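Local structure of SusD homolog (Bacteroides thetaiotaomicron VPI-5482, 3IHV) at residues T80-N92 with F127-M141. The protein probably binds glycans at the outer membrane for uptake by a SusCD-type system. Residues are numbered along the deposited sequence; the frame is centred on the assembly and turned at random.
Sequences TWAALYTGIYRAN and FYFELVRRFGNVVLM. With EDO (1,2-ethanediol), chain K; EDO (1,2-ethanediol), chain I.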
loop_
_atom_site.group_PDB
_atom_site.type_symbol
_atom_site.label_atom_id
_atom_site.label_comp_id
_atom_site.label_asym_id
_atom_site.label_seq_id
_atom_site.Cartn_x
_atom_site.Cartn_y
_atom_site.Cartn_z
ATOM N N THR A 80 -15.220 2.569 0.640
ATOM C CA THR A 80 -14.181 1.559 0.815
ATOM C C THR A 80 -14.715 0.379 1.627
ATOM O O THR A 80 -14.472 -0.783 1.270
ATOM C CB THR A 80 -12.916 2.142 1.406
ATOM O OG1 THR A 80 -12.331 3.043 0.466
ATOM C CG2 THR A 80 -11.920 1.051 1.723
ATOM N N TRP A 81 -15.474 0.677 2.685
ATOM C CA TRP A 81 -16.090 -0.380 3.480
ATOM C C TRP A 81 -16.923 -1.269 2.546
ATOM O O TRP A 81 -16.777 -2.495 2.556
ATOM C CB TRP A 81 -16.929 0.232 4.599
ATOM C CG TRP A 81 -17.794 -0.666 5.407
ATOM C CD1 TRP A 81 -19.080 -1.045 5.138
ATOM C CD2 TRP A 81 -17.481 -1.185 6.701
ATOM N NE1 TRP A 81 -19.575 -1.807 6.184
ATOM C CE2 TRP A 81 -18.611 -1.898 7.158
ATOM C CE3 TRP A 81 -16.357 -1.116 7.513
ATOM C CZ2 TRP A 81 -18.633 -2.536 8.377
ATOM C CZ3 TRP A 81 -16.380 -1.762 8.749
ATOM C CH2 TRP A 81 -17.515 -2.445 9.163
ATOM N N ALA A 82 -17.769 -0.646 1.725
ATOM C CA ALA A 82 -18.617 -1.368 0.779
ATOM C C ALA A 82 -17.799 -2.135 -0.255
ATOM O O ALA A 82 -18.127 -3.262 -0.583
ATOM C CB ALA A 82 -19.617 -0.397 0.086
ATOM N N ALA A 83 -16.741 -1.545 -0.772
ATOM C CA ALA A 83 -15.932 -2.214 -1.790
ATOM C C ALA A 83 -15.224 -3.448 -1.232
ATOM O O ALA A 83 -15.151 -4.506 -1.888
ATOM C CB ALA A 83 -14.899 -1.230 -2.426
ATOM N N LEU A 84 -14.700 -3.352 -0.010
ATOM C CA LEU A 84 -14.047 -4.510 0.614
ATOM C C LEU A 84 -15.044 -5.626 0.763
ATOM O O LEU A 84 -14.753 -6.795 0.449
ATOM C CB LEU A 84 -13.424 -4.112 1.973
ATOM C CG LEU A 84 -12.146 -3.256 1.820
ATOM C CD1 LEU A 84 -11.738 -2.439 3.121
ATOM C CD2 LEU A 84 -10.943 -4.168 1.336
ATOM N N TYR A 85 -16.231 -5.302 1.277
ATOM C CA TYR A 85 -17.269 -6.333 1.434
ATOM C C TYR A 85 -17.738 -6.911 0.101
ATOM O O TYR A 85 -18.114 -8.075 0.018
ATOM C CB TYR A 85 -18.417 -5.843 2.341
ATOM C CG TYR A 85 -18.041 -5.995 3.814
ATOM C CD1 TYR A 85 -17.955 -7.269 4.390
ATOM C CD2 TYR A 85 -17.722 -4.909 4.607
ATOM C CE1 TYR A 85 -17.557 -7.454 5.702
ATOM C CE2 TYR A 85 -17.326 -5.080 5.937
ATOM C CZ TYR A 85 -17.270 -6.344 6.478
ATOM O OH TYR A 85 -16.902 -6.539 7.788
ATOM N N THR A 86 -17.682 -6.113 -0.964
ATOM C CA THR A 86 -18.002 -6.620 -2.295
ATOM C C THR A 86 -16.927 -7.633 -2.716
ATOM O O THR A 86 -17.232 -8.691 -3.271
ATOM C CB THR A 86 -18.116 -5.467 -3.300
ATOM O OG1 THR A 86 -19.293 -4.688 -3.005
ATOM C CG2 THR A 86 -18.218 -5.976 -4.725
ATOM N N GLY A 87 -15.668 -7.278 -2.489
ATOM C CA GLY A 87 -14.562 -8.185 -2.774
ATOM C C GLY A 87 -14.762 -9.498 -2.060
ATOM O O GLY A 87 -14.608 -10.572 -2.659
ATOM N N ILE A 88 -15.102 -9.410 -0.775
ATOM C CA ILE A 88 -15.365 -10.586 0.078
ATOM C C ILE A 88 -16.524 -11.401 -0.465
ATOM O O ILE A 88 -16.418 -12.635 -0.519
ATOM C CB ILE A 88 -15.550 -10.145 1.541
ATOM C CG1 ILE A 88 -14.205 -9.658 2.084
ATOM C CG2 ILE A 88 -16.109 -11.279 2.446
ATOM C CD1 ILE A 88 -14.236 -8.789 3.363
ATOM N N TYR A 89 -17.601 -10.721 -0.887
ATOM C CA TYR A 89 -18.750 -11.397 -1.474
ATOM C C TYR A 89 -18.298 -12.181 -2.724
ATOM O O TYR A 89 -18.647 -13.342 -2.918
ATOM C CB TYR A 89 -19.830 -10.376 -1.854
ATOM C CG TYR A 89 -21.001 -11.037 -2.527
ATOM C CD1 TYR A 89 -20.984 -11.316 -3.877
ATOM C CD2 TYR A 89 -22.104 -11.424 -1.793
ATOM C CE1 TYR A 89 -22.046 -11.982 -4.483
ATOM C CE2 TYR A 89 -23.188 -12.059 -2.395
ATOM C CZ TYR A 89 -23.136 -12.336 -3.738
ATOM O OH TYR A 89 -24.195 -13.004 -4.321
ATOM N N ARG A 90 -17.526 -11.522 -3.573
ATOM C CA ARG A 90 -17.054 -12.160 -4.820
ATOM C C ARG A 90 -16.183 -13.363 -4.508
ATOM O O ARG A 90 -16.336 -14.417 -5.129
ATOM C CB ARG A 90 -16.333 -11.166 -5.694
ATOM C CG ARG A 90 -17.294 -10.125 -6.311
ATOM C CD ARG A 90 -16.526 -8.979 -6.882
ATOM N NE ARG A 90 -17.406 -7.978 -7.469
ATOM C CZ ARG A 90 -17.006 -6.808 -7.955
ATOM N NH1 ARG A 90 -15.730 -6.429 -7.904
ATOM N NH2 ARG A 90 -17.906 -5.988 -8.480
ATOM N N ALA A 91 -15.290 -13.213 -3.541
ATOM C CA ALA A 91 -14.458 -14.338 -3.121
ATOM C C ALA A 91 -15.310 -15.480 -2.580
ATOM O O ALA A 91 -15.132 -16.648 -2.967
ATOM C CB ALA A 91 -13.414 -13.877 -2.090
ATOM N N ASN A 92 -16.206 -15.158 -1.645
ATOM C CA ASN A 92 -17.136 -16.156 -1.084
ATOM C C ASN A 92 -17.912 -16.871 -2.186
ATOM O O ASN A 92 -18.051 -18.110 -2.190
ATOM C CB ASN A 92 -18.153 -15.493 -0.132
ATOM C CG ASN A 92 -17.565 -15.061 1.229
ATOM O OD1 ASN A 92 -16.509 -15.502 1.648
ATOM N ND2 ASN A 92 -18.303 -14.211 1.929
ATOM N N PHE A 127 -8.510 -8.654 1.741
ATOM C CA PHE A 127 -9.655 -7.753 1.968
ATOM C C PHE A 127 -9.972 -7.655 3.464
ATOM O O PHE A 127 -10.137 -6.550 4.006
ATOM C CB PHE A 127 -10.907 -8.203 1.227
ATOM C CG PHE A 127 -10.743 -8.314 -0.267
ATOM C CD1 PHE A 127 -9.861 -7.507 -0.979
ATOM C CD2 PHE A 127 -11.471 -9.250 -0.963
ATOM C CE1 PHE A 127 -9.747 -7.626 -2.366
ATOM C CE2 PHE A 127 -11.346 -9.361 -2.313
ATOM C CZ PHE A 127 -10.492 -8.569 -3.009
ATOM N N TYR A 128 -10.004 -8.788 4.150
ATOM C CA TYR A 128 -10.222 -8.772 5.605
ATOM C C TYR A 128 -9.102 -8.100 6.356
ATOM O O TYR A 128 -9.348 -7.494 7.405
ATOM C CB TYR A 128 -10.497 -10.140 6.208
ATOM C CG TYR A 128 -11.933 -10.566 6.077
ATOM C CD1 TYR A 128 -12.916 -9.992 6.841
ATOM C CD2 TYR A 128 -12.298 -11.547 5.169
ATOM C CE1 TYR A 128 -14.237 -10.369 6.717
ATOM C CE2 TYR A 128 -13.612 -11.930 5.044
ATOM C CZ TYR A 128 -14.561 -11.352 5.818
ATOM O OH TYR A 128 -15.862 -11.756 5.666
ATOM N N PHE A 129 -7.865 -8.202 5.851
ATOM C CA PHE A 129 -6.751 -7.534 6.507
ATOM C C PHE A 129 -6.964 -6.036 6.469
ATOM O O PHE A 129 -6.760 -5.365 7.469
ATOM C CB PHE A 129 -5.423 -7.910 5.820
ATOM C CG PHE A 129 -4.191 -7.276 6.455
ATOM C CD1 PHE A 129 -4.026 -7.255 7.828
ATOM C CD2 PHE A 129 -3.182 -6.783 5.686
ATOM C CE1 PHE A 129 -2.921 -6.704 8.419
ATOM C CE2 PHE A 129 -2.039 -6.231 6.293
ATOM C CZ PHE A 129 -1.918 -6.226 7.660
ATOM N N GLU A 130 -7.298 -5.500 5.290
ATOM C CA GLU A 130 -7.588 -4.075 5.174
ATOM C C GLU A 130 -8.718 -3.676 6.114
ATOM O O GLU A 130 -8.623 -2.647 6.792
ATOM C CB GLU A 130 -7.931 -3.633 3.743
ATOM C CG GLU A 130 -6.782 -3.731 2.756
ATOM C CD GLU A 130 -5.752 -2.593 2.856
ATOM O OE1 GLU A 130 -5.581 -2.015 3.949
ATOM O OE2 GLU A 130 -5.085 -2.289 1.831
ATOM N N LEU A 131 -9.781 -4.467 6.142
ATOM C CA LEU A 131 -10.920 -4.148 7.014
ATOM C C LEU A 131 -10.496 -4.126 8.466
ATOM O O LEU A 131 -10.768 -3.168 9.199
ATOM C CB LEU A 131 -12.080 -5.149 6.869
ATOM C CG LEU A 131 -13.006 -5.010 5.670
ATOM C CD1 LEU A 131 -13.947 -6.224 5.548
ATOM C CD2 LEU A 131 -13.806 -3.676 5.799
ATOM N N VAL A 132 -9.835 -5.174 8.904
ATOM C CA VAL A 132 -9.511 -5.232 10.305
ATOM C C VAL A 132 -8.485 -4.167 10.746
ATOM O O VAL A 132 -8.625 -3.589 11.832
ATOM C CB VAL A 132 -9.063 -6.654 10.758
ATOM C CG1 VAL A 132 -7.588 -6.979 10.323
ATOM C CG2 VAL A 132 -9.226 -6.805 12.260
ATOM N N ARG A 133 -7.475 -3.887 9.922
ATOM C CA ARG A 133 -6.473 -2.939 10.357
ATOM C C ARG A 133 -7.004 -1.507 10.271
ATOM O O ARG A 133 -6.599 -0.654 11.075
ATOM C CB ARG A 133 -5.129 -3.088 9.603
ATOM C CG ARG A 133 -5.121 -2.588 8.165
ATOM C CD ARG A 133 -3.836 -3.029 7.510
ATOM N NE ARG A 133 -3.710 -2.546 6.155
ATOM C CZ ARG A 133 -2.560 -2.311 5.552
ATOM N NH1 ARG A 133 -1.424 -2.428 6.199
ATOM N NH2 ARG A 133 -2.552 -1.898 4.309
ATOM N N ARG A 134 -7.873 -1.207 9.307
ATOM C CA ARG A 134 -8.365 0.149 9.129
ATOM C C ARG A 134 -9.600 0.501 9.949
ATOM O O ARG A 134 -9.768 1.661 10.351
ATOM C CB ARG A 134 -8.604 0.451 7.631
ATOM C CG ARG A 134 -7.324 0.353 6.822
ATOM C CD ARG A 134 -7.519 0.653 5.343
ATOM N NE ARG A 134 -6.243 0.675 4.672
ATOM C CZ ARG A 134 -5.413 1.721 4.608
ATOM N NH1 ARG A 134 -5.695 2.903 5.163
ATOM N NH2 ARG A 134 -4.253 1.563 3.979
ATOM N N PHE A 135 -10.469 -0.497 10.171
ATOM C CA PHE A 135 -11.726 -0.321 10.867
ATOM C C PHE A 135 -11.800 -0.978 12.225
ATOM O O PHE A 135 -12.731 -0.707 12.970
ATOM C CB PHE A 135 -12.889 -0.769 9.989
ATOM C CG PHE A 135 -13.082 0.060 8.732
ATOM C CD1 PHE A 135 -13.829 1.239 8.768
ATOM C CD2 PHE A 135 -12.537 -0.326 7.519
ATOM C CE1 PHE A 135 -14.044 2.016 7.618
ATOM C CE2 PHE A 135 -12.762 0.441 6.373
ATOM C CZ PHE A 135 -13.505 1.602 6.428
ATOM N N GLY A 136 -10.897 -1.914 12.497
ATOM C CA GLY A 136 -10.804 -2.498 13.845
ATOM C C GLY A 136 -11.816 -3.530 14.274
ATOM O O GLY A 136 -11.451 -4.592 14.767
ATOM N N ASN A 137 -13.096 -3.198 14.144
ATOM C CA ASN A 137 -14.214 -3.989 14.635
ATOM C C ASN A 137 -15.189 -4.224 13.486
ATOM O O ASN A 137 -16.074 -3.406 13.232
ATOM C CB ASN A 137 -14.835 -3.174 15.748
ATOM C CG ASN A 137 -13.862 -2.968 16.869
ATOM O OD1 ASN A 137 -13.563 -3.921 17.574
ATOM N ND2 ASN A 137 -13.281 -1.760 16.989
ATOM N N VAL A 138 -15.023 -5.376 12.839
ATOM C CA VAL A 138 -15.699 -5.616 11.587
ATOM C C VAL A 138 -16.485 -6.935 11.646
ATOM O O VAL A 138 -16.329 -7.749 12.577
ATOM C CB VAL A 138 -14.688 -5.574 10.418
ATOM C CG1 VAL A 138 -13.900 -4.152 10.374
ATOM C CG2 VAL A 138 -13.773 -6.806 10.412
ATOM N N VAL A 139 -17.354 -7.087 10.667
ATOM C CA VAL A 139 -18.177 -8.284 10.533
ATOM C C VAL A 139 -17.462 -9.343 9.698
ATOM O O VAL A 139 -16.942 -9.059 8.592
ATOM C CB VAL A 139 -19.536 -7.983 9.830
ATOM C CG1 VAL A 139 -20.388 -9.253 9.739
ATOM C CG2 VAL A 139 -20.308 -6.910 10.545
ATOM N N LEU A 140 -17.467 -10.570 10.221
ATOM C CA LEU A 140 -17.033 -11.733 9.443
ATOM C C LEU A 140 -18.248 -12.159 8.619
ATOM O O LEU A 140 -19.156 -12.827 9.134
ATOM C CB LEU A 140 -16.572 -12.887 10.325
ATOM C CG LEU A 140 -15.185 -12.741 10.932
ATOM C CD1 LEU A 140 -14.858 -13.806 11.983
ATOM C CD2 LEU A 140 -14.160 -12.761 9.798
HETATM N N MSE A 141 -18.261 -11.764 7.341
HETATM C CA MSE A 141 -19.327 -12.062 6.393
HETATM C C MSE A 141 -18.895 -13.314 5.645
HETATM O O MSE A 141 -18.294 -13.242 4.556
HETATM C CB MSE A 141 -19.525 -10.871 5.443
HETATM C CG MSE A 141 -20.805 -10.860 4.721
HETATM SE SE MSE A 141 -22.339 -10.478 5.882
HETATM C CE MSE A 141 -22.017 -8.657 6.278
HETATM C C1 EDO K . -22.726 -7.224 -0.968
HETATM O O1 EDO K . -21.503 -6.808 -0.361
HETATM C C2 EDO K . -22.472 -7.569 -2.420
HETATM O O2 EDO K . -21.806 -6.492 -3.090
HETATM C C1 EDO I . -22.057 -5.364 6.101
HETATM O O1 EDO I . -21.798 -4.848 4.813
HETATM C C2 EDO I . -21.180 -4.680 7.098
HETATM O O2 EDO I . -21.815 -3.484 7.581
HETATM O O HOH W 1 -15.764 -14.434 4.287
#
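Leu131 is a knob set among Trp81, Leu84, Tyr85 and Ile88 of the facing helix. Its CD1 lies over one face of the Tyr85 ring, 3.7 Å from the ring centroid. The same methyl meets Ile88 CD1 tip to tip at 3.4 Å, a tight fit. Its other methyl, CD2, packs on Leu84 CD1. Ile88 CD1 also sits over the centre of the Tyr128 ring, 3.5 Å from its centroid. Trp81 has CG anti to the backbone N (chi1 172°), which carries the CE3 edge of its indole onto the face of Phe135, planes at 77°. At Gly87 the Phe127 ring comes against bare backbone, where a CB would clash with CE2. Helices 75-101 and 107-135 form an antiparallel hairpin like those of the TPR-related scaffold of SusD proteins. The axes of 80-92 and 127-135 come within 9.6 Å. From Gly136, with its positive phi, loop 136-141 runs back along helix 75-101. Tyr85 OH donates to Val139 O at 2.6 Å, in the carbonyl plane and on a lone pair. With an alanine here, Val139 O would probably lose this donor and a gap open beside Leu131 CD1. Asn92 ND2 donates to O of the selenomethionine Met141 at 2.8 Å, and a water joins that oxygen to Asn92 OD1. Arg124 also bonds Asn92 OD1. Met141 N donates to Tyr128 OH at 2.9 Å. Behind Leu84, whose CD2 touches Glu130 CB, a salt-bridge network forms: Glu130 OE1 accepts from Arg133 NE and NH2 and Arg134 NE, each well out of the carboxylate plane. Tyr37 bonds OE2.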